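Local coordinates for protein D-mandelate dehydrogenase (Rhodotorula graminis, PDB 2W2K) that probably interconverts D-mandelate and its 2-oxo acid as an NAD(P)-dependent member of the D-isomer specific 2-hydroxyacid dehydrogenase family, at residues Lys189-Pro197 with Leu206-Leu217. Residues are numbered along the deposited sequence; the frame is centred on the assembly and turned at random.
Sequences KLVYYDVAP and LGAERVDSLEEL
Arg210 runs its extended chain across the Tyr192 ring and lodges its guanidinium in the turn beyond the neighbouring strand. Arg210 CG lies over one face of the Tyr192 ring, 4.0 Å from the centroid, a CH-pi contact, while Arg210 CB touches Tyr192 CE2 at 3.6 Å. The guanidinium is turned only 10° from the ring plane; Pro197 N sits over one of its faces, and Arg210 NH2, at its edge, gives a straight hydrogen bond to Asp194 O (2.8 Å). Arg210 NE donates to a water that also accepts from Asp194 N and donates to Val211 O, so Asp194 is tied to Arg210 directly through its O and by way of this water through its N. The phenol reaches this place because CG of Tyr192 stands between the backbone N and carbonyl carbon (chi1 79°); its hydroxyl bonds to Glu203 and Ala198 N. Replacing Tyr192 with an alanine would probably deprive the Arg210 methylenes of their flat support and leave Glu203 without this phenol partner. Strand 209-210 is the outermost strand of the parallel NAD-binding Rossmann sheet, paired with 189-193 and joined to it through helix 200-206 as a beta-alpha-beta unit. Glu209 straddles Val191 in this ladder, its N donating to Leu190 O and its O accepting from Tyr192 N (3.0 Å); Val211 N continues to Tyr192 O. Asp194, just past the strand, is an NAD-site residue, and its OD2 is bonded to Leu171 N. On the sheet face bearing Val191, its CG1 meets Val211 CG1 at 3.8 Å, and Leu217 CD2 presses against Val191 O. A capping box of Ser213 and Glu216 starts the helix carrying Leu217; Asp212 O lies at the edge of the Tyr193 ring. At the opposite end of the ladder, Leu190 CD2 touches Leu206 CD1 and Ala208 CB.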
loop_
_atom_site.group_PDB
_atom_site.type_symbol
_atom_site.label_atom_id
_atom_site.label_comp_id
_atom_site.label_asym_id
_atom_site.label_seq_id
_atom_site.Cartn_x
_atom_site.Cartn_y
_atom_site.Cartn_z
ATOM N N LYS B 189 -12.856 -10.661 0.498
ATOM C CA LYS B 189 -13.904 -11.287 1.325
ATOM C C LYS B 189 -13.356 -11.533 2.747
ATOM O O LYS B 189 -12.163 -11.818 2.905
ATOM C CB LYS B 189 -14.332 -12.629 0.716
ATOM C CG LYS B 189 -14.860 -12.547 -0.736
ATOM C CD LYS B 189 -15.074 -13.945 -1.350
ATOM C CE LYS B 189 -15.675 -13.829 -2.755
ATOM N N LEU B 190 -14.219 -11.462 3.770
ATOM C CA LEU B 190 -13.760 -11.529 5.177
ATOM C C LEU B 190 -14.235 -12.791 5.927
ATOM O O LEU B 190 -15.433 -13.078 5.954
ATOM C CB LEU B 190 -14.198 -10.272 5.976
ATOM C CG LEU B 190 -13.731 -10.179 7.454
ATOM C CD1 LEU B 190 -12.206 -10.012 7.586
ATOM C CD2 LEU B 190 -14.457 -9.043 8.190
ATOM N N VAL B 191 -13.280 -13.521 6.512
ATOM C CA VAL B 191 -13.559 -14.591 7.523
ATOM C C VAL B 191 -12.796 -14.214 8.796
ATOM O O VAL B 191 -11.672 -13.671 8.702
ATOM C CB VAL B 191 -13.153 -15.998 7.009
ATOM C CG1 VAL B 191 -13.467 -17.097 8.051
ATOM C CG2 VAL B 191 -13.902 -16.313 5.695
ATOM N N TYR B 192 -13.393 -14.439 9.974
ATOM C CA TYR B 192 -12.716 -14.048 11.243
ATOM C C TYR B 192 -12.814 -15.022 12.420
ATOM O O TYR B 192 -13.793 -15.778 12.538
ATOM C CB TYR B 192 -13.167 -12.642 11.711
ATOM C CG TYR B 192 -14.532 -12.566 12.430
ATOM C CD1 TYR B 192 -14.598 -12.455 13.833
ATOM C CD2 TYR B 192 -15.738 -12.555 11.714
ATOM C CE1 TYR B 192 -15.825 -12.368 14.513
ATOM C CE2 TYR B 192 -16.994 -12.486 12.396
ATOM C CZ TYR B 192 -17.019 -12.383 13.796
ATOM O OH TYR B 192 -18.222 -12.289 14.501
ATOM N N TYR B 193 -11.793 -14.967 13.279
ATOM C CA TYR B 193 -11.840 -15.543 14.639
ATOM C C TYR B 193 -11.724 -14.409 15.678
ATOM O O TYR B 193 -10.841 -13.540 15.559
ATOM C CB TYR B 193 -10.736 -16.610 14.880
ATOM C CG TYR B 193 -10.641 -16.954 16.361
ATOM C CD1 TYR B 193 -11.414 -17.965 16.908
ATOM C CD2 TYR B 193 -9.868 -16.175 17.222
ATOM C CE1 TYR B 193 -11.407 -18.220 18.296
ATOM C CE2 TYR B 193 -9.845 -16.420 18.597
ATOM C CZ TYR B 193 -10.600 -17.445 19.125
ATOM O OH TYR B 193 -10.578 -17.661 20.500
ATOM N N ASP B 194 -12.620 -14.411 16.681
ATOM C CA ASP B 194 -12.424 -13.586 17.898
ATOM C C ASP B 194 -13.085 -14.190 19.130
ATOM O O ASP B 194 -14.010 -15.010 19.024
ATOM C CB ASP B 194 -12.902 -12.144 17.721
ATOM C CG ASP B 194 -12.019 -11.134 18.511
ATOM O OD1 ASP B 194 -11.109 -11.556 19.289
ATOM O OD2 ASP B 194 -12.197 -9.924 18.314
ATOM N N VAL B 195 -12.611 -13.773 20.301
ATOM C CA VAL B 195 -13.164 -14.258 21.572
ATOM C C VAL B 195 -14.651 -13.867 21.762
ATOM O O VAL B 195 -15.380 -14.538 22.488
ATOM C CB VAL B 195 -12.282 -13.810 22.772
ATOM C CG1 VAL B 195 -10.902 -14.425 22.662
ATOM C CG2 VAL B 195 -12.166 -12.285 22.838
ATOM N N ALA B 196 -15.101 -12.796 21.111
ATOM C CA ALA B 196 -16.498 -12.371 21.195
ATOM C C ALA B 196 -17.071 -12.168 19.792
ATOM O O ALA B 196 -16.318 -11.817 18.877
ATOM C CB ALA B 196 -16.607 -11.086 22.025
ATOM N N PRO B 197 -18.399 -12.376 19.607
ATOM C CA PRO B 197 -18.979 -12.137 18.285
ATOM C C PRO B 197 -18.991 -10.653 17.935
ATOM O O PRO B 197 -19.144 -9.816 18.827
ATOM C CB PRO B 197 -20.420 -12.644 18.431
ATOM C CG PRO B 197 -20.725 -12.510 19.881
ATOM C CD PRO B 197 -19.419 -12.833 20.575
ATOM N N LEU B 206 -19.548 -5.718 6.697
ATOM C CA LEU B 206 -18.308 -6.319 6.169
ATOM C C LEU B 206 -18.533 -7.638 5.441
ATOM O O LEU B 206 -17.616 -8.165 4.816
ATOM C CB LEU B 206 -17.274 -6.508 7.298
ATOM C CG LEU B 206 -16.752 -5.273 8.066
ATOM C CD1 LEU B 206 -15.828 -5.682 9.238
ATOM C CD2 LEU B 206 -16.026 -4.290 7.129
ATOM N N GLY B 207 -19.756 -8.161 5.515
ATOM C CA GLY B 207 -20.049 -9.507 5.034
ATOM C C GLY B 207 -19.228 -10.553 5.779
ATOM O O GLY B 207 -18.754 -11.519 5.169
ATOM N N ALA B 208 -19.064 -10.358 7.092
ATOM C CA ALA B 208 -18.138 -11.161 7.916
ATOM C C ALA B 208 -18.692 -12.549 8.240
ATOM O O ALA B 208 -19.842 -12.659 8.694
ATOM C CB ALA B 208 -17.804 -10.408 9.220
ATOM N N GLU B 209 -17.899 -13.603 7.983
ATOM C CA GLU B 209 -18.265 -14.968 8.405
ATOM C C GLU B 209 -17.387 -15.392 9.593
ATOM O O GLU B 209 -16.176 -15.406 9.464
ATOM C CB GLU B 209 -18.103 -15.963 7.244
ATOM C CG GLU B 209 -18.447 -17.404 7.646
ATOM C CD GLU B 209 -18.043 -18.459 6.610
ATOM O OE1 GLU B 209 -17.765 -18.112 5.438
ATOM O OE2 GLU B 209 -18.002 -19.653 6.987
ATOM N N ARG B 210 -17.994 -15.713 10.741
ATOM C CA ARG B 210 -17.232 -16.163 11.928
ATOM C C ARG B 210 -16.924 -17.674 11.874
ATOM O O ARG B 210 -17.796 -18.491 11.508
ATOM C CB ARG B 210 -18.004 -15.819 13.221
ATOM C CG ARG B 210 -17.188 -15.903 14.543
ATOM C CD ARG B 210 -18.066 -15.682 15.809
ATOM N NE ARG B 210 -17.226 -15.569 17.012
ATOM C CZ ARG B 210 -17.658 -15.609 18.272
ATOM N NH1 ARG B 210 -18.953 -15.786 18.554
ATOM N NH2 ARG B 210 -16.780 -15.492 19.267
ATOM N N VAL B 211 -15.708 -18.050 12.252
ATOM C CA VAL B 211 -15.368 -19.466 12.518
ATOM C C VAL B 211 -15.027 -19.698 13.991
ATOM O O VAL B 211 -14.775 -18.742 14.725
ATOM C CB VAL B 211 -14.252 -20.032 11.552
ATOM C CG1 VAL B 211 -14.726 -19.985 10.085
ATOM C CG2 VAL B 211 -12.913 -19.280 11.729
ATOM N N ASP B 212 -15.025 -20.965 14.433
ATOM C CA ASP B 212 -14.876 -21.288 15.872
ATOM C C ASP B 212 -13.446 -21.446 16.394
ATOM O O ASP B 212 -13.205 -21.281 17.605
ATOM C CB ASP B 212 -15.670 -22.557 16.238
ATOM C CG ASP B 212 -17.159 -22.440 15.895
ATOM O OD1 ASP B 212 -17.768 -21.373 16.152
ATOM O OD2 ASP B 212 -17.709 -23.421 15.357
ATOM N N SER B 213 -12.502 -21.761 15.504
ATOM C CA SER B 213 -11.112 -22.034 15.916
ATOM C C SER B 213 -10.039 -21.387 15.013
ATOM O O SER B 213 -10.309 -21.030 13.853
ATOM C CB SER B 213 -10.880 -23.544 15.970
ATOM O OG SER B 213 -10.707 -24.084 14.662
ATOM N N LEU B 214 -8.822 -21.272 15.536
ATOM C CA LEU B 214 -7.686 -20.714 14.765
ATOM C C LEU B 214 -7.235 -21.605 13.591
ATOM O O LEU B 214 -6.819 -21.087 12.545
ATOM C CB LEU B 214 -6.488 -20.435 15.686
ATOM C CG LEU B 214 -6.654 -19.299 16.700
ATOM C CD1 LEU B 214 -5.668 -19.450 17.841
ATOM C CD2 LEU B 214 -6.503 -17.926 15.996
ATOM N N GLU B 215 -7.285 -22.931 13.760
ATOM C CA GLU B 215 -7.014 -23.842 12.621
ATOM C C GLU B 215 -8.042 -23.733 11.468
ATOM O O GLU B 215 -7.661 -23.781 10.290
ATOM C CB GLU B 215 -6.743 -25.290 13.082
ATOM C CG GLU B 215 -5.251 -25.461 13.550
ATOM C CD GLU B 215 -4.902 -26.867 14.070
ATOM O OE1 GLU B 215 -4.952 -27.833 13.284
ATOM O OE2 GLU B 215 -4.563 -26.996 15.268
ATOM N N GLU B 216 -9.322 -23.554 11.801
ATOM C CA GLU B 216 -10.370 -23.249 10.810
ATOM C C GLU B 216 -10.095 -21.933 10.049
ATOM O O GLU B 216 -10.186 -21.869 8.808
ATOM C CB GLU B 216 -11.744 -23.199 11.498
ATOM C CG GLU B 216 -12.220 -24.591 11.955
ATOM C CD GLU B 216 -13.478 -24.562 12.817
ATOM O OE1 GLU B 216 -14.041 -23.467 13.090
ATOM O OE2 GLU B 216 -13.922 -25.675 13.207
ATOM N N LEU B 217 -9.726 -20.898 10.794
ATOM C CA LEU B 217 -9.346 -19.604 10.188
ATOM C C LEU B 217 -8.152 -19.756 9.252
ATOM O O LEU B 217 -8.220 -19.317 8.099
ATOM C CB LEU B 217 -9.078 -18.550 11.293
ATOM C CG LEU B 217 -8.908 -17.041 10.979
ATOM C CD1 LEU B 217 -7.530 -16.723 10.354
ATOM C CD2 LEU B 217 -10.088 -16.429 10.160
HETATM O O HOH W 1 -16.850 -10.304 3.063
HETATM O O HOH W 2 -16.888 -13.869 3.845
HETATM O O HOH W 3 -14.697 -16.746 16.679
#